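Local coordinates for protein 3-dehydroshikimate dehydratase (Pseudomonas putida, PDB 5HMQ) that converts 3-dehydroshikimate to protocatechuate with loss of water, using a divalent metal ion held in a TIM-barrel domain, at residues T171-G176 and M202-W207; N145-V150 and V164-F169. One frame throughout, in Å; residues are numbered along the deposited sequence.

Contact 1 of 2, residues T171-G176 and M202-W207; sequences TLSLKG and MDVLEW
Ser173 lies over one face of the Trp207 indole, and this is the CH-pi contact between 171-176 and 202-207. Its CB stands 4.1 Å from the centroid of the six-membered Trp207 ring, 26° off the normal, so this carbon sits over the face. Ser173 O also comes near the same end of the indole, 3.4 Å from Trp207 CZ3. The ring is brought there by a CG anti to the backbone N of Trp207 (chi1 -174°), while its NE1 makes a weak hydrogen bond to Pro198 O and Phe169 meets the ring edge-to-face.

Van der Waals contacts supply the rest. Ser173 OG rests 3.4 Å from Val204 CG1, and Leu174 CD2 reaches Val204 CG2 more loosely, at 4.4 Å; both Leu174 and Val204 also touch Ala139.

No hydrogen bond crosses between the segments. A Schellman motif ends helix 168-172: Gly176 N bonds to Thr171 O at 2.9 Å and Lys175 N to Leu172 O at 3.0 Å, with Lys175 in the positive-phi C-prime position. Across from it, Asp203 is the N-cap of helix 204-211, its OD2 weakly accepting from Glu206 N. One helix thus finishes where another begins, both in the TIM-barrel domain. Glu206 forms salt bridges with Arg209 and with Arg597 of the second subunit, placing this helix at the dimer interface.

A hydrogen bond to Phe169 O satisfies Ser173 OG, consistent with its lying against a valine methyl, and the two helix ends meet through CH-pi and van der Waals contacts.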
loop_
_atom_site.group_PDB
_atom_site.type_symbol
_atom_site.label_atom_id
_atom_site.label_comp_id
_atom_site.label_asym_id
_atom_site.label_seq_id
_atom_site.Cartn_x
_atom_site.Cartn_y
_atom_site.Cartn_z
ATOM N N THR C 171 -5.590 -4.666 27.170
ATOM C CA THR C 171 -6.570 -5.349 28.004
ATOM C C THR C 171 -7.219 -6.515 27.264
ATOM O O THR C 171 -7.293 -7.629 27.791
ATOM C CB THR C 171 -7.632 -4.357 28.482
ATOM O OG1 THR C 171 -7.024 -3.387 29.344
ATOM C CG2 THR C 171 -8.738 -5.083 29.240
ATOM N N LEU C 172 -7.702 -6.277 26.044
ATOM C CA LEU C 172 -8.463 -7.298 25.332
ATOM C C LEU C 172 -7.587 -8.373 24.693
ATOM O O LEU C 172 -8.080 -9.479 24.447
ATOM C CB LEU C 172 -9.350 -6.646 24.269
ATOM C CG LEU C 172 -10.437 -5.709 24.807
ATOM C CD1 LEU C 172 -11.343 -5.223 23.686
ATOM C CD2 LEU C 172 -11.249 -6.401 25.891
ATOM N N SER C 173 -6.308 -8.086 24.426
ATOM C CA SER C 173 -5.433 -9.118 23.874
ATOM C C SER C 173 -5.179 -10.233 24.879
ATOM O O SER C 173 -4.944 -11.380 24.484
ATOM C CB SER C 173 -4.105 -8.512 23.425
ATOM O OG SER C 173 -3.390 -7.974 24.524
ATOM N N LEU C 174 -5.214 -9.916 26.169
ATOM C CA LEU C 174 -5.124 -10.904 27.231
ATOM C C LEU C 174 -6.487 -11.434 27.649
ATOM O O LEU C 174 -6.584 -12.119 28.673
ATOM C CB LEU C 174 -4.407 -10.303 28.440
ATOM C CG LEU C 174 -3.015 -9.727 28.182
ATOM C CD1 LEU C 174 -2.587 -8.849 29.341
ATOM C CD2 LEU C 174 -2.015 -10.849 27.985
ATOM N N LYS C 175 -7.534 -11.130 26.880
ATOM C CA LYS C 175 -8.911 -11.504 27.215
ATOM C C LYS C 175 -9.328 -10.960 28.577
ATOM O O LYS C 175 -10.094 -11.597 29.304
ATOM C CB LYS C 175 -9.114 -13.021 27.156
ATOM C CG LYS C 175 -8.977 -13.612 25.760
ATOM C CD LYS C 175 -9.092 -15.126 25.787
ATOM C CE LYS C 175 -8.937 -15.722 24.396
ATOM N NZ LYS C 175 -10.053 -15.331 23.489
ATOM N N GLY C 176 -8.816 -9.787 28.939
ATOM C CA GLY C 176 -9.178 -9.191 30.208
ATOM C C GLY C 176 -10.625 -8.738 30.230
ATOM O O GLY C 176 -11.216 -8.397 29.205
HETATM N N MSE C 202 -1.030 -15.475 19.006
HETATM C CA MSE C 202 0.271 -14.919 18.678
HETATM C C MSE C 202 0.922 -14.310 19.907
HETATM O O MSE C 202 0.227 -13.903 20.839
HETATM C CB MSE C 202 0.109 -13.868 17.579
HETATM C CG MSE C 202 1.392 -13.322 16.995
HETATM SE SE MSE C 202 0.955 -12.017 15.627
HETATM C CE MSE C 202 2.740 -11.635 14.972
ATOM N N ASP C 203 2.252 -14.267 19.919
ATOM C CA ASP C 203 2.963 -13.524 20.948
ATOM C C ASP C 203 2.418 -12.105 21.005
ATOM O O ASP C 203 2.399 -11.398 19.991
ATOM C CB ASP C 203 4.464 -13.520 20.643
ATOM C CG ASP C 203 5.268 -12.734 21.658
ATOM O OD1 ASP C 203 5.398 -13.205 22.808
ATOM O OD2 ASP C 203 5.771 -11.645 21.304
ATOM N N VAL C 204 1.972 -11.692 22.194
ATOM C CA VAL C 204 1.210 -10.451 22.310
ATOM C C VAL C 204 2.057 -9.248 21.915
ATOM O O VAL C 204 1.535 -8.258 21.387
ATOM C CB VAL C 204 0.630 -10.315 23.732
ATOM C CG1 VAL C 204 -0.281 -9.112 23.817
ATOM C CG2 VAL C 204 -0.140 -11.571 24.099
ATOM N N LEU C 205 3.371 -9.317 22.130
ATOM C CA LEU C 205 4.243 -8.216 21.735
ATOM C C LEU C 205 4.270 -8.050 20.222
ATOM O O LEU C 205 4.144 -6.933 19.708
ATOM C CB LEU C 205 5.656 -8.447 22.271
ATOM C CG LEU C 205 6.724 -7.462 21.787
ATOM C CD1 LEU C 205 6.828 -6.245 22.671
ATOM C CD2 LEU C 205 8.071 -8.161 21.692
ATOM N N GLU C 206 4.422 -9.156 19.489
ATOM C CA GLU C 206 4.383 -9.085 18.032
ATOM C C GLU C 206 2.970 -8.820 17.532
ATOM O O GLU C 206 2.787 -8.136 16.518
ATOM C CB GLU C 206 4.929 -10.382 17.434
ATOM C CG GLU C 206 6.277 -10.825 17.990
ATOM C CD GLU C 206 7.439 -10.013 17.451
ATOM O OE1 GLU C 206 7.274 -9.349 16.403
ATOM O OE2 GLU C 206 8.521 -10.041 18.076
ATOM N N TRP C 207 1.965 -9.356 18.230
ATOM C CA TRP C 207 0.570 -9.061 17.917
ATOM C C TRP C 207 0.293 -7.564 17.992
ATOM O O TRP C 207 -0.373 -7.002 17.114
ATOM C CB TRP C 207 -0.327 -9.843 18.880
ATOM C CG TRP C 207 -1.805 -9.786 18.628
ATOM C CD1 TRP C 207 -2.446 -9.213 17.569
ATOM C CD2 TRP C 207 -2.827 -10.348 19.459
ATOM N NE1 TRP C 207 -3.806 -9.375 17.696
ATOM C CE2 TRP C 207 -4.065 -10.069 18.849
ATOM C CE3 TRP C 207 -2.814 -11.057 20.664
ATOM C CZ2 TRP C 207 -5.278 -10.476 19.402
ATOM C CZ3 TRP C 207 -4.018 -11.459 21.212
ATOM C CH2 TRP C 207 -5.233 -11.167 20.582
#

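Contact 2 of 2, residues N145-V150 and V164-F169; sequences NTYQQV and VILDSF. With MG (magnesium ion), chain K.
Tyr147 and Val150 pack against Leu166 and Val164 within a beta-alpha-beta unit of the TIM barrel, in which helix 147-157 connects strand 132-136 to the parallel strand 162-167. Before the helix, Asn145 N donates to Gln149 OE1 at 3.1 Å, arriving above the carbonyl plane, 45° out of it. Thr146, the N-cap residue, sends its OG1 to the same oxygen from the opposite face of that plane, at 2.8 Å. Two donors thus grip one amide oxygen, and Thr146 OG1 in turn accepts a weak capping bond from Gln149 N. These bonds hold the Gln149 amide beside the residues that precede the helix.

Tyr147 begins the helix and the contact proper. Its CB meets Leu166 CD2 at 3.7 Å, whereas the ring, with CG between the backbone N and the carbonyl carbon (chi1 78°), carries its hydroxyl off to Asp177 O. Gln148 OE1 lies 3.2 Å above one face of this ring, toward the rim. Leu166 also touches Phe225 and Ile229 of helix 222-231, and so packs against two helices.

One turn on from Thr146, Val150 points at the strand, and its CG1 sits 3.8 Å from both Val164 CG1 and Val164 CG2, the methyl of one valine set against the forked end of the other. The strand then runs on to Asp167, a residue of the catalytic metal site with Glu136, Gln193 and Glu241. Asp167 caps helix 168-172 weakly through OD1, while Asp167 OD2, which also accepts from Arg212, binds the magnesium ion at 2.1 Å.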
loop_
_atom_site.group_PDB
_atom_site.type_symbol
_atom_site.label_atom_id
_atom_site.label_comp_id
_atom_site.label_asym_id
_atom_site.label_seq_id
_atom_site.Cartn_x
_atom_site.Cartn_y
_atom_site.Cartn_z
ATOM N N ASN C 145 0.864 -6.071 34.119
ATOM C CA ASN C 145 0.409 -6.266 32.749
ATOM C C ASN C 145 -1.108 -6.204 32.599
ATOM O O ASN C 145 -1.622 -6.590 31.542
ATOM C CB ASN C 145 0.934 -7.601 32.201
ATOM C CG ASN C 145 0.211 -8.799 32.787
ATOM O OD1 ASN C 145 -0.123 -8.820 33.972
ATOM N ND2 ASN C 145 -0.024 -9.810 31.959
ATOM N N THR C 146 -1.836 -5.723 33.604
ATOM C CA THR C 146 -3.284 -5.575 33.519
ATOM C C THR C 146 -3.667 -4.219 34.093
ATOM O O THR C 146 -2.927 -3.628 34.884
ATOM C CB THR C 146 -4.032 -6.680 34.280
ATOM O OG1 THR C 146 -3.686 -6.624 35.668
ATOM C CG2 THR C 146 -3.675 -8.054 33.729
ATOM N N TYR C 147 -4.842 -3.727 33.691
ATOM C CA TYR C 147 -5.315 -2.461 34.239
ATOM C C TYR C 147 -5.666 -2.587 35.715
ATOM O O TYR C 147 -5.568 -1.604 36.458
ATOM C CB TYR C 147 -6.520 -1.944 33.447
ATOM C CG TYR C 147 -7.833 -2.628 33.766
ATOM C CD1 TYR C 147 -8.645 -2.174 34.802
ATOM C CD2 TYR C 147 -8.271 -3.715 33.022
ATOM C CE1 TYR C 147 -9.842 -2.794 35.098
ATOM C CE2 TYR C 147 -9.472 -4.338 33.307
ATOM C CZ TYR C 147 -10.255 -3.874 34.346
ATOM O OH TYR C 147 -11.450 -4.490 34.635
ATOM N N GLN C 148 -6.087 -3.778 36.153
ATOM C CA GLN C 148 -6.398 -3.978 37.565
ATOM C C GLN C 148 -5.175 -3.739 38.442
ATOM O O GLN C 148 -5.270 -3.082 39.485
ATOM C CB GLN C 148 -6.948 -5.386 37.791
ATOM C CG GLN C 148 -8.272 -5.667 37.100
ATOM C CD GLN C 148 -8.090 -6.209 35.694
ATOM O OE1 GLN C 148 -7.082 -5.945 35.039
ATOM N NE2 GLN C 148 -9.067 -6.976 35.224
ATOM N N GLN C 149 -4.015 -4.262 38.034
ATOM C CA GLN C 149 -2.786 -4.017 38.782
ATOM C C GLN C 149 -2.400 -2.544 38.743
ATOM O O GLN C 149 -1.895 -2.003 39.734
ATOM C CB GLN C 149 -1.650 -4.880 38.236
ATOM C CG GLN C 149 -1.846 -6.371 38.435
ATOM C CD GLN C 149 -0.888 -7.194 37.594
ATOM O OE1 GLN C 149 -0.996 -7.232 36.369
ATOM N NE2 GLN C 149 0.054 -7.859 38.252
ATOM N N VAL C 150 -2.613 -1.886 37.602
ATOM C CA VAL C 150 -2.316 -0.460 37.494
ATOM C C VAL C 150 -3.137 0.326 38.506
ATOM O O VAL C 150 -2.605 1.147 39.262
ATOM C CB VAL C 150 -2.567 0.035 36.059
ATOM C CG1 VAL C 150 -2.677 1.556 36.032
ATOM C CG2 VAL C 150 -1.457 -0.428 35.147
ATOM N N VAL C 164 -4.480 6.642 35.803
ATOM C CA VAL C 164 -4.510 5.419 35.011
ATOM C C VAL C 164 -4.680 5.779 33.542
ATOM O O VAL C 164 -5.469 6.669 33.195
ATOM C CB VAL C 164 -5.640 4.486 35.489
ATOM C CG1 VAL C 164 -5.736 3.253 34.598
ATOM C CG2 VAL C 164 -5.409 4.085 36.938
ATOM N N ILE C 165 -3.936 5.096 32.677
ATOM C CA ILE C 165 -4.136 5.164 31.235
ATOM C C ILE C 165 -4.581 3.788 30.763
ATOM O O ILE C 165 -3.946 2.779 31.093
ATOM C CB ILE C 165 -2.865 5.619 30.493
ATOM C CG1 ILE C 165 -2.616 7.111 30.735
ATOM C CG2 ILE C 165 -2.978 5.319 29.000
ATOM C CD1 ILE C 165 -1.552 7.715 29.840
ATOM N N LEU C 166 -5.676 3.748 30.005
ATOM C CA LEU C 166 -6.263 2.504 29.531
ATOM C C LEU C 166 -6.024 2.347 28.036
ATOM O O LEU C 166 -6.178 3.301 27.267
ATOM C CB LEU C 166 -7.765 2.452 29.827
ATOM C CG LEU C 166 -8.176 2.508 31.300
ATOM C CD1 LEU C 166 -9.684 2.662 31.436
ATOM C CD2 LEU C 166 -7.695 1.270 32.039
ATOM N N ASP C 167 -5.666 1.129 27.634
ATOM C CA ASP C 167 -5.362 0.791 26.248
ATOM C C ASP C 167 -6.152 -0.460 25.896
ATOM O O ASP C 167 -5.909 -1.527 26.470
ATOM C CB ASP C 167 -3.855 0.568 26.061
ATOM C CG ASP C 167 -3.466 0.262 24.621
ATOM O OD1 ASP C 167 -4.098 -0.606 23.982
ATOM O OD2 ASP C 167 -2.507 0.892 24.128
ATOM N N SER C 168 -7.084 -0.329 24.948
ATOM C CA SER C 168 -8.007 -1.424 24.663
ATOM C C SER C 168 -7.281 -2.676 24.189
ATOM O O SER C 168 -7.718 -3.792 24.495
ATOM C CB SER C 168 -9.045 -0.989 23.628
ATOM O OG SER C 168 -8.435 -0.666 22.392
ATOM N N PHE C 169 -6.175 -2.530 23.459
ATOM C CA PHE C 169 -5.472 -3.720 22.992
ATOM C C PHE C 169 -4.820 -4.465 24.149
ATOM O O PHE C 169 -4.939 -5.690 24.254
ATOM C CB PHE C 169 -4.421 -3.369 21.937
ATOM C CG PHE C 169 -3.687 -4.576 21.415
ATOM C CD1 PHE C 169 -2.592 -5.093 22.093
ATOM C CD2 PHE C 169 -4.118 -5.218 20.266
ATOM C CE1 PHE C 169 -1.943 -6.218 21.634
ATOM C CE2 PHE C 169 -3.463 -6.340 19.796
ATOM C CZ PHE C 169 -2.373 -6.837 20.479
HETATM MG MG MG K . -0.869 2.151 24.505
HETATM O O HOH W 1 0.637 3.487 24.751
HETATM O O HOH W 2 0.535 0.791 24.197
#

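In the fold
Both contacts belong to the TIM-barrel domain and share helix 168-172, which leaves strand 162-167 at the metal ligand Asp167. Contact 2 is buried throughout and joins a barrel strand to the helix before it by apolar contacts alone, methyls and a tyrosine CB. Contact 1, partly buried, lies at the helix's far end, where a serine and an indole meet; its second helix also reaches the other subunit, whereas no other chain touches contact 2. Their centres are 12 Å apart, and they touch where Leu174 CD1 packs 3.3 Å from Asn145 O. In this pair, the buried contact is purely apolar, and the partly buried one adds a ring face and a polar carbonyl.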